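Local coordinates for protein endo-1,3-beta-glucanase, family GH16 (Zobellia galactanivorans, PDB 4BPZ) that probably hydrolyses internal beta-1,3-glucosidic bonds of glucans such as algal laminarin, acting through its calcium-binding family 16 glycoside hydrolase domain, at residues S84-Y95 / Y218-I228; I145-K153 / G231-P239. The protein carries 1 engineered substitution. All coordinates share one frame; numbering follows the deposited sequence. Where two conformers were deposited one is given.

Contact 1: S84-Y95 / Y218-I228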
loop_
_atom_site.group_PDB
_atom_site.type_symbol
_atom_site.label_atom_id
_atom_site.label_comp_id
_atom_site.label_asym_id
_atom_site.label_seq_id
_atom_site.Cartn_x
_atom_site.Cartn_y
_atom_site.Cartn_z
ATOM N N SER A 84 -3.908 1.950 13.340
ATOM C CA SER A 84 -4.305 2.080 11.954
ATOM C C SER A 84 -4.630 0.663 11.436
ATOM O O SER A 84 -4.749 -0.269 12.236
ATOM C CB SER A 84 -3.201 2.783 11.178
ATOM O OG SER A 84 -3.600 3.070 9.880
ATOM N N ALA A 85 -4.747 0.535 10.119
ATOM C CA ALA A 85 -4.933 -0.788 9.509
ATOM C C ALA A 85 -3.989 -0.910 8.329
ATOM O O ALA A 85 -3.615 0.061 7.669
ATOM C CB ALA A 85 -6.360 -1.014 9.072
ATOM N N ARG A 86 -3.620 -2.181 8.092
ATOM C CA ARG A 86 -2.725 -2.593 6.991
ATOM C C ARG A 86 -3.385 -3.852 6.349
ATOM O O ARG A 86 -3.329 -4.927 6.960
ATOM C CB ARG A 86 -1.300 -2.877 7.503
ATOM C CG ARG A 86 -0.342 -3.369 6.453
ATOM C CD ARG A 86 1.060 -3.269 7.008
ATOM N NE ARG A 86 2.062 -3.948 6.133
ATOM C CZ ARG A 86 3.291 -3.488 5.922
ATOM N NH1 ARG A 86 3.662 -2.273 6.240
ATOM N NH2 ARG A 86 4.158 -4.305 5.278
ATOM N N LEU A 87 -3.964 -3.679 5.207
ATOM C CA LEU A 87 -4.670 -4.749 4.469
ATOM C C LEU A 87 -3.746 -5.310 3.410
ATOM O O LEU A 87 -2.886 -4.598 2.875
ATOM C CB LEU A 87 -5.891 -4.227 3.782
ATOM C CG LEU A 87 -6.935 -3.544 4.632
ATOM C CD1 LEU A 87 -8.125 -3.104 3.777
ATOM C CD2 LEU A 87 -7.376 -4.418 5.756
ATOM N N ASN A 88 -3.883 -6.609 3.150
ATOM C CA ASN A 88 -3.201 -7.269 2.011
ATOM C C ASN A 88 -4.239 -7.944 1.184
ATOM O O ASN A 88 -5.173 -8.580 1.761
ATOM C CB ASN A 88 -2.212 -8.357 2.484
ATOM C CG ASN A 88 -1.082 -7.899 3.376
ATOM O OD1 ASN A 88 -0.849 -6.684 3.639
ATOM N ND2 ASN A 88 -0.335 -8.806 3.835
ATOM N N SER A 89 -4.165 -7.869 -0.130
ATOM C CA SER A 89 -5.106 -8.663 -0.939
ATOM C C SER A 89 -4.814 -10.151 -0.772
ATOM O O SER A 89 -3.665 -10.598 -0.743
ATOM C CB SER A 89 -4.992 -8.286 -2.418
ATOM O OG SER A 89 -3.713 -8.500 -3.000
ATOM N N LYS A 90 -5.940 -10.896 -0.737
ATOM C CA LYS A 90 -5.984 -12.363 -0.760
ATOM C C LYS A 90 -6.023 -12.756 -2.248
ATOM O O LYS A 90 -6.939 -13.399 -2.748
ATOM C CB LYS A 90 -7.196 -12.896 0.030
ATOM C CG LYS A 90 -6.967 -12.767 1.493
ATOM C CD LYS A 90 -7.943 -13.713 2.181
ATOM C CE LYS A 90 -7.669 -13.570 3.678
ATOM N NZ LYS A 90 -8.727 -14.311 4.460
ATOM N N PHE A 91 -5.021 -12.265 -2.961
ATOM C CA PHE A 91 -5.045 -12.377 -4.426
ATOM C C PHE A 91 -3.693 -11.935 -4.811
ATOM O O PHE A 91 -3.320 -10.792 -4.545
ATOM C CB PHE A 91 -6.092 -11.446 -5.108
ATOM C CG PHE A 91 -6.067 -11.516 -6.630
ATOM C CD1 PHE A 91 -6.635 -12.630 -7.257
ATOM C CD2 PHE A 91 -5.456 -10.534 -7.431
ATOM C CE1 PHE A 91 -6.681 -12.744 -8.657
ATOM C CE2 PHE A 91 -5.469 -10.651 -8.842
ATOM C CZ PHE A 91 -6.059 -11.765 -9.424
ATOM N N ALA A 92 -2.986 -12.838 -5.445
ATOM C CA ALA A 92 -1.641 -12.591 -5.898
ATOM C C ALA A 92 -1.619 -12.707 -7.415
ATOM O O ALA A 92 -2.315 -13.618 -7.930
ATOM C CB ALA A 92 -0.644 -13.560 -5.247
ATOM N N PHE A 93 -0.877 -11.912 -8.122
ATOM C CA PHE A 93 -0.974 -11.850 -9.574
ATOM C C PHE A 93 0.361 -11.446 -10.173
ATOM O O PHE A 93 1.146 -10.740 -9.495
ATOM C CB PHE A 93 -2.096 -10.908 -10.024
ATOM C CG PHE A 93 -1.877 -9.511 -9.592
ATOM C CD1 PHE A 93 -2.039 -9.111 -8.251
ATOM C CD2 PHE A 93 -1.420 -8.533 -10.483
ATOM C CE1 PHE A 93 -1.793 -7.840 -7.786
ATOM C CE2 PHE A 93 -1.182 -7.193 -9.993
ATOM C CZ PHE A 93 -1.338 -6.913 -8.657
ATOM N N THR A 94 0.561 -11.873 -11.422
ATOM C CA THR A 94 1.751 -11.490 -12.191
ATOM C C THR A 94 1.330 -10.787 -13.418
ATOM O O THR A 94 0.640 -11.369 -14.273
ATOM C CB THR A 94 2.611 -12.696 -12.596
ATOM O OG1 THR A 94 2.841 -13.434 -11.389
ATOM C CG2 THR A 94 3.928 -12.255 -13.206
ATOM N N TYR A 95 1.713 -9.478 -13.495
ATOM C CA TYR A 95 1.334 -8.552 -14.577
ATOM C C TYR A 95 -0.099 -8.123 -14.420
ATOM O O TYR A 95 -0.950 -8.860 -13.824
ATOM C CB TYR A 95 1.644 -9.083 -15.953
ATOM C CG TYR A 95 3.034 -9.647 -16.138
ATOM C CD1 TYR A 95 4.154 -9.077 -15.588
ATOM C CD2 TYR A 95 3.212 -10.807 -16.856
ATOM C CE1 TYR A 95 5.417 -9.590 -15.771
ATOM C CE2 TYR A 95 4.470 -11.357 -17.103
ATOM C CZ TYR A 95 5.590 -10.731 -16.523
ATOM O OH TYR A 95 6.811 -11.299 -16.727
ATOM N N TYR A 218 10.089 -8.768 -10.642
ATOM C CA TYR A 218 8.816 -8.264 -11.153
ATOM C C TYR A 218 8.267 -9.148 -12.265
ATOM O O TYR A 218 7.614 -8.708 -13.185
ATOM C CB TYR A 218 8.925 -6.822 -11.627
ATOM C CG TYR A 218 9.413 -5.868 -10.528
ATOM C CD1 TYR A 218 8.639 -5.648 -9.413
ATOM C CD2 TYR A 218 10.612 -5.201 -10.613
ATOM C CE1 TYR A 218 9.037 -4.754 -8.425
ATOM C CE2 TYR A 218 11.014 -4.329 -9.640
ATOM C CZ TYR A 218 10.260 -4.080 -8.552
ATOM O OH TYR A 218 10.635 -3.144 -7.605
ATOM N N ASN A 219 8.538 -10.481 -12.162
ATOM C CA ASN A 219 8.022 -11.475 -13.148
ATOM C C ASN A 219 7.411 -12.650 -12.444
ATOM O O ASN A 219 7.248 -13.736 -13.040
ATOM C CB ASN A 219 9.129 -11.903 -14.131
ATOM C CG ASN A 219 9.607 -10.676 -14.908
ATOM O OD1 ASN A 219 8.946 -10.136 -15.795
ATOM N ND2 ASN A 219 10.761 -10.211 -14.453
ATOM N N ALA A 220 7.038 -12.479 -11.183
ATOM C CA ALA A 220 6.450 -13.496 -10.359
ATOM C C ALA A 220 5.322 -12.808 -9.552
ATOM O O ALA A 220 5.243 -11.579 -9.524
ATOM C CB ALA A 220 7.486 -14.116 -9.451
ATOM N N PRO A 221 4.518 -13.544 -8.807
ATOM C CA PRO A 221 3.294 -12.901 -8.258
ATOM C C PRO A 221 3.593 -11.873 -7.221
ATOM O O PRO A 221 4.500 -12.068 -6.389
ATOM C CB PRO A 221 2.509 -14.074 -7.650
ATOM C CG PRO A 221 2.883 -15.274 -8.597
ATOM C CD PRO A 221 4.423 -15.038 -8.733
ATOM N N HIS A 222 2.794 -10.830 -7.215
ATOM C CA HIS A 222 2.770 -9.811 -6.120
ATOM C C HIS A 222 1.378 -9.742 -5.572
ATOM O O HIS A 222 0.412 -10.161 -6.178
ATOM C CB HIS A 222 3.166 -8.412 -6.683
ATOM C CG HIS A 222 4.617 -8.185 -6.887
ATOM N ND1 HIS A 222 5.526 -8.945 -7.527
ATOM C CD2 HIS A 222 5.249 -7.058 -6.460
ATOM C CE1 HIS A 222 6.747 -8.325 -7.405
ATOM N NE2 HIS A 222 6.557 -7.172 -6.751
ATOM N N TYR A 223 1.271 -9.251 -4.331
ATOM C CA TYR A 223 0.008 -8.900 -3.717
ATOM C C TYR A 223 -0.044 -7.437 -3.381
ATOM O O TYR A 223 0.996 -6.765 -3.273
ATOM C CB TYR A 223 -0.323 -9.784 -2.497
ATOM C CG TYR A 223 0.678 -9.729 -1.401
ATOM C CD1 TYR A 223 0.607 -8.756 -0.368
ATOM C CD2 TYR A 223 1.764 -10.628 -1.358
ATOM C CE1 TYR A 223 1.533 -8.722 0.642
ATOM C CE2 TYR A 223 2.695 -10.597 -0.345
ATOM C CZ TYR A 223 2.554 -9.660 0.673
ATOM O OH TYR A 223 3.478 -9.680 1.698
ATOM N N LEU A 224 -1.245 -6.912 -3.223
ATOM C CA LEU A 224 -1.486 -5.493 -2.962
ATOM C C LEU A 224 -1.571 -5.237 -1.453
ATOM O O LEU A 224 -2.108 -6.061 -0.682
ATOM C CB LEU A 224 -2.825 -5.074 -3.583
ATOM C CG LEU A 224 -3.153 -3.583 -3.626
ATOM C CD1 LEU A 224 -2.233 -2.886 -4.651
ATOM C CD2 LEU A 224 -4.621 -3.405 -4.059
ATOM N N LEU A 225 -1.050 -4.078 -1.015
ATOM C CA LEU A 225 -1.165 -3.588 0.310
ATOM C C LEU A 225 -1.819 -2.218 0.334
ATOM O O LEU A 225 -1.533 -1.389 -0.548
ATOM C CB LEU A 225 0.204 -3.495 1.015
ATOM C CG LEU A 225 1.004 -4.820 1.179
ATOM C CD1 LEU A 225 1.927 -5.074 0.008
ATOM C CD2 LEU A 225 1.759 -4.851 2.477
ATOM N N LEU A 226 -2.611 -1.953 1.379
ATOM C CA LEU A 226 -3.253 -0.647 1.601
ATOM C C LEU A 226 -3.079 -0.323 3.064
ATOM O O LEU A 226 -3.421 -1.159 3.917
ATOM C CB LEU A 226 -4.775 -0.755 1.346
ATOM C CG LEU A 226 -5.126 -1.161 -0.065
ATOM C CD1 LEU A 226 -6.654 -1.496 -0.078
ATOM C CD2 LEU A 226 -4.773 -0.135 -1.101
ATOM N N ASN A 227 -2.587 0.865 3.397
ATOM C CA ASN A 227 -2.332 1.156 4.812
ATOM C C ASN A 227 -2.241 2.668 5.041
ATOM O O ASN A 227 -2.018 3.422 4.086
ATOM C CB ASN A 227 -1.063 0.468 5.328
ATOM C CG ASN A 227 0.187 0.998 4.691
ATOM O OD1 ASN A 227 0.457 0.672 3.532
ATOM N ND2 ASN A 227 0.892 1.896 5.354
ATOM N N ILE A 228 -2.328 3.082 6.297
ATOM C CA ILE A 228 -1.814 4.422 6.732
ATOM C C ILE A 228 -0.797 4.183 7.809
ATOM O O ILE A 228 -1.187 3.739 8.896
ATOM C CB ILE A 228 -2.898 5.388 7.252
ATOM C CG1 ILE A 228 -4.128 5.532 6.355
ATOM C CG2 ILE A 228 -2.217 6.747 7.494
ATOM C CD1 ILE A 228 -5.237 6.314 7.060
#
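Leu87 and Leu226 form an antiparallel hydrogen-bonded pair, with Leu87 N 2.9 Å from Leu226 O and Leu226 N 3.1 Å from Leu87 O. Next along the strands, Ser89 N donates to Leu224 O at 2.8 Å. The return bond uses a side chain: Leu224 N donates to Ser89 OG at 2.9 Å. That hydroxyl gives its own hydrogen to Phe91 O. Its chi1 of 60° sets OG between the backbone N and the carbonyl carbon, where it can serve both partners and span the inverse gamma turn centred on Lys90. Pairing resumes with two backbone bonds between Phe93 and His222. Hydroxyls bond across both ends. Ser84 OG meets a lone pair of Ile228 O at 2.7 Å. Tyr95 OH meets a lone pair of Asn219 OD1 at 2.6 Å, and CG2 of Thr94 lies over the centre of the Tyr95 ring.

Arg86 and Asn227 lie side by side on one face, and CD2 of Leu225 comes 3.7 Å from Arg86 NH2. The extended arginine is held by a salt bridge to Glu123 and a bond to Gln33, and it weakly binds a glucose O6. Trp115 NE1 fixes Asn227 OD1. In this GH16 beta-sandwich, strand 82-93 also pairs with strand 30-32, and strand 222-230 with strand 110-118. Leu224 and Ile228 pack on strand 244-255.

Contact 2: I145-K153 / G231-P239. With GLC (alpha-D-glucopyranose), chain C.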
loop_
_atom_site.group_PDB
_atom_site.type_symbol
_atom_site.label_atom_id
_atom_site.label_comp_id
_atom_site.label_asym_id
_atom_site.label_seq_id
_atom_site.Cartn_x
_atom_site.Cartn_y
_atom_site.Cartn_z
ATOM N N ILE A 145 2.549 2.152 -5.796
ATOM C CA ILE A 145 1.606 2.820 -6.699
ATOM C C ILE A 145 1.304 4.222 -6.189
ATOM O O ILE A 145 1.191 5.154 -6.977
ATOM C CB ILE A 145 0.358 1.964 -6.840
ATOM C CG1 ILE A 145 0.747 0.554 -7.317
ATOM C CG2 ILE A 145 -0.620 2.669 -7.776
ATOM C CD1 ILE A 145 -0.442 -0.388 -7.421
ATOM N N LEU A 146 1.200 4.397 -4.883
ATOM C CA LEU A 146 1.001 5.718 -4.297
ATOM C C LEU A 146 1.598 5.705 -2.934
ATOM O O LEU A 146 1.369 4.786 -2.120
ATOM C CB LEU A 146 -0.533 5.949 -4.161
ATOM C CG LEU A 146 -1.036 7.221 -3.438
ATOM C CD1 LEU A 146 -1.097 7.088 -1.959
ATOM C CD2 LEU A 146 -0.311 8.497 -3.987
ATOM N N GLU A 147 2.433 6.726 -2.582
ATOM C CA GLU A 147 2.668 7.123 -1.223
ATOM C C GLU A 147 2.520 8.632 -1.131
ATOM O O GLU A 147 2.762 9.351 -2.108
ATOM C CB GLU A 147 4.055 6.764 -0.749
ATOM C CG GLU A 147 4.410 5.293 -0.801
ATOM C CD GLU A 147 5.846 5.035 -0.338
ATOM O OE1 GLU A 147 6.156 5.036 0.862
ATOM O OE2 GLU A 147 6.785 4.912 -1.233
ATOM N N GLN A 148 2.123 9.126 0.049
ATOM C CA GLN A 148 2.346 10.533 0.357
ATOM C C GLN A 148 3.077 10.625 1.635
ATOM O O GLN A 148 2.806 9.839 2.569
ATOM C CB GLN A 148 1.037 11.336 0.447
ATOM C CG GLN A 148 0.372 11.743 -0.822
ATOM C CD GLN A 148 -0.503 12.938 -0.604
ATOM O OE1 GLN A 148 -1.420 12.955 0.268
ATOM N NE2 GLN A 148 -0.334 13.901 -1.447
ATOM N N ASN A 149 4.040 11.538 1.729
ATOM C CA ASN A 149 4.650 11.814 2.993
ATOM C C ASN A 149 3.767 12.703 3.865
ATOM O O ASN A 149 2.730 13.152 3.462
ATOM C CB ASN A 149 6.100 12.340 2.821
ATOM C CG ASN A 149 6.174 13.638 2.062
ATOM O OD1 ASN A 149 7.094 13.797 1.185
ATOM N ND2 ASN A 149 5.284 14.534 2.305
ATOM N N GLY A 150 4.198 12.939 5.098
ATOM C CA GLY A 150 3.374 13.636 6.083
ATOM C C GLY A 150 3.425 15.129 5.956
ATOM O O GLY A 150 2.498 15.802 6.448
ATOM N N TRP A 151 4.431 15.666 5.260
ATOM C CA TRP A 151 4.681 17.112 5.316
ATOM C C TRP A 151 4.369 17.791 3.979
ATOM O O TRP A 151 4.422 19.027 3.915
ATOM C CB TRP A 151 6.112 17.393 5.704
ATOM C CG TRP A 151 7.117 16.707 4.779
ATOM C CD1 TRP A 151 7.632 17.156 3.609
ATOM C CD2 TRP A 151 7.744 15.421 5.029
ATOM N NE1 TRP A 151 8.483 16.207 3.068
ATOM C CE2 TRP A 151 8.614 15.149 3.924
ATOM C CE3 TRP A 151 7.656 14.506 6.057
ATOM C CZ2 TRP A 151 9.440 13.978 3.890
ATOM C CZ3 TRP A 151 8.446 13.373 6.011
ATOM C CH2 TRP A 151 9.317 13.132 4.972
ATOM N N ASP A 152 4.058 17.059 2.902
ATOM C CA ASP A 152 3.805 17.663 1.600
ATOM C C ASP A 152 2.657 16.911 0.959
ATOM O O ASP A 152 2.847 15.949 0.217
ATOM C CB ASP A 152 5.029 17.652 0.721
ATOM C CG ASP A 152 4.765 18.180 -0.698
ATOM O OD1 ASP A 152 3.697 18.790 -0.917
ATOM O OD2 ASP A 152 5.663 17.992 -1.567
ATOM N N LYS A 153 1.457 17.405 1.230
ATOM C CA LYS A 153 0.264 16.755 0.658
ATOM C C LYS A 153 -0.034 17.230 -0.708
ATOM O O LYS A 153 -1.056 16.785 -1.290
ATOM C CB LYS A 153 -0.966 16.956 1.620
ATOM C CG LYS A 153 -0.729 16.447 3.057
ATOM C CD LYS A 153 -0.294 14.934 3.036
ATOM C CE LYS A 153 -0.420 14.343 4.445
ATOM N NZ LYS A 153 0.055 12.899 4.358
ATOM N N GLY A 231 3.836 8.708 11.348
ATOM C CA GLY A 231 5.224 9.048 11.655
ATOM C C GLY A 231 6.181 8.210 10.840
ATOM O O GLY A 231 5.935 7.793 9.708
ATOM N N GLY A 232 7.361 7.985 11.454
ATOM C CA GLY A 232 8.415 7.278 10.745
ATOM C C GLY A 232 9.022 8.056 9.600
ATOM O O GLY A 232 8.825 9.293 9.461
ATOM N N THR A 233 9.742 7.369 8.738
ATOM C CA THR A 233 10.555 7.994 7.651
ATOM C C THR A 233 9.812 9.040 6.907
ATOM O O THR A 233 10.236 10.185 6.738
ATOM C CB THR A 233 11.128 6.922 6.701
ATOM O OG1 THR A 233 11.750 5.919 7.516
ATOM C CG2 THR A 233 12.188 7.520 5.751
ATOM N N LEU A 234 8.700 8.610 6.317
ATOM C CA LEU A 234 7.894 9.488 5.484
ATOM C C LEU A 234 6.701 10.082 6.184
ATOM O O LEU A 234 6.179 11.078 5.656
ATOM C CB LEU A 234 7.490 8.844 4.204
ATOM C CG LEU A 234 8.595 8.535 3.178
ATOM C CD1 LEU A 234 7.979 8.089 1.815
ATOM C CD2 LEU A 234 9.662 9.592 3.014
ATOM N N GLY A 235 6.247 9.588 7.325
ATOM C CA GLY A 235 5.215 10.274 8.034
ATOM C C GLY A 235 5.726 11.557 8.693
ATOM O O GLY A 235 5.009 12.579 8.709
ATOM N N GLY A 236 6.919 11.502 9.266
ATOM C CA GLY A 236 7.457 12.698 9.914
ATOM C C GLY A 236 6.788 13.003 11.221
ATOM O O GLY A 236 6.154 12.159 11.879
ATOM N N ASP A 237 6.987 14.227 11.678
ATOM C CA ASP A 237 6.441 14.684 12.948
ATOM C C ASP A 237 4.897 14.726 12.865
ATOM O O ASP A 237 4.275 15.134 11.859
ATOM C CB ASP A 237 6.929 16.085 13.266
ATOM C CG ASP A 237 8.478 16.118 13.416
ATOM O OD1 ASP A 237 9.115 15.097 13.767
ATOM O OD2 ASP A 237 9.012 17.201 13.080
ATOM N N ILE A 238 4.321 14.268 13.993
ATOM C CA ILE A 238 2.853 14.243 14.065
ATOM C C ILE A 238 2.452 15.338 15.039
ATOM O O ILE A 238 2.966 15.419 16.167
ATOM C CB ILE A 238 2.358 12.892 14.593
ATOM C CG1 ILE A 238 2.913 11.700 13.777
ATOM C CG2 ILE A 238 0.821 12.886 14.710
ATOM C CD1 ILE A 238 2.746 10.358 14.470
ATOM N N PRO A 239 1.536 16.265 14.643
ATOM C CA PRO A 239 1.091 17.319 15.588
ATOM C C PRO A 239 0.533 16.737 16.849
ATOM O O PRO A 239 -0.125 15.705 16.865
ATOM C CB PRO A 239 0.018 18.061 14.803
ATOM C CG PRO A 239 0.370 17.859 13.387
ATOM C CD PRO A 239 0.896 16.388 13.317
HETATM C C1 GLC C . 7.730 1.460 0.342
HETATM C C2 GLC C . 8.782 1.170 1.465
HETATM C C3 GLC C . 8.059 0.364 2.554
HETATM C C4 GLC C . 6.870 1.078 3.030
HETATM C C5 GLC C . 5.946 1.117 1.837
HETATM C C6 GLC C . 4.626 1.804 2.105
HETATM O O1 GLC C . 7.482 0.346 -0.488
HETATM O O2 GLC C . 9.842 0.471 0.862
HETATM O O3 GLC C . 9.005 0.133 3.681
HETATM O O4 GLC C . 6.282 0.375 4.141
HETATM O O5 GLC C . 6.596 1.887 0.801
HETATM O O6 GLC C . 4.801 3.158 2.508
#
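The glycan pocket includes Glu147, whose OE1 lies 3.7 Å from CD1 of Leu234. Glu147 OE1 also accepts a hydrogen bond from GLC O6, of the bound glucose, at 2.8 Å. Trp111 NE1 also donates to OE1. The glutamate is extended beyond CG (chi2 178°), which carries its carboxylate out to the sugar. Cutting it back to an alanine is likely to leave the glucose O6 and Trp111 NE1 without their shared acceptor and open a gap beside Leu234. Glu147 closes the GH16 signature E-x-D-x-x-E, in which Asp144 is the middle acid and the engineered Ser142 replaces the first glutamate. Between Asp144 and Glu147, Ile145 and Leu146 both face Ile114 in a classic beta bulge.

Past the strand, Gly150 N donates to Leu234 O at 2.8 Å, in the carbonyl plane. Gly150 CA also makes a CA-H...O contact with Gly235 O at 3.3 Å. A CB on Gly150 would clash with that oxygen. Trp151 turns its six-membered ring toward the short helix 232-235: Thr233 O lies at its edge, in plane, 3.6 Å from CH2, and CD2 of Leu234 lies 4.1 Å from CH2. Lys153 NZ reaches back to Asn149 O, 2.8 Å away and above the carbonyl plane.

In the fold
The centres of contacts 1 and 2 are about 21 Å apart, within one GH16 domain. Their segments alternate along the chain: 84-95, 145-153, 218-228, then 231-239. Strand 222-230 of contact 1 leads into helix 232-235 of contact 2. Strand 110-118 also joins them, since it pairs with strand 222-230 and with strand 146-147. The contacts touch where Leu224 CD1 packs against Ile145 CD1 at 4.1 Å. Each supplies a residue to the glycan pocket, Arg86 from contact 1 and Glu147 from contact 2. The paired strands and the helix that follows them thus help to shape one substrate-binding cleft.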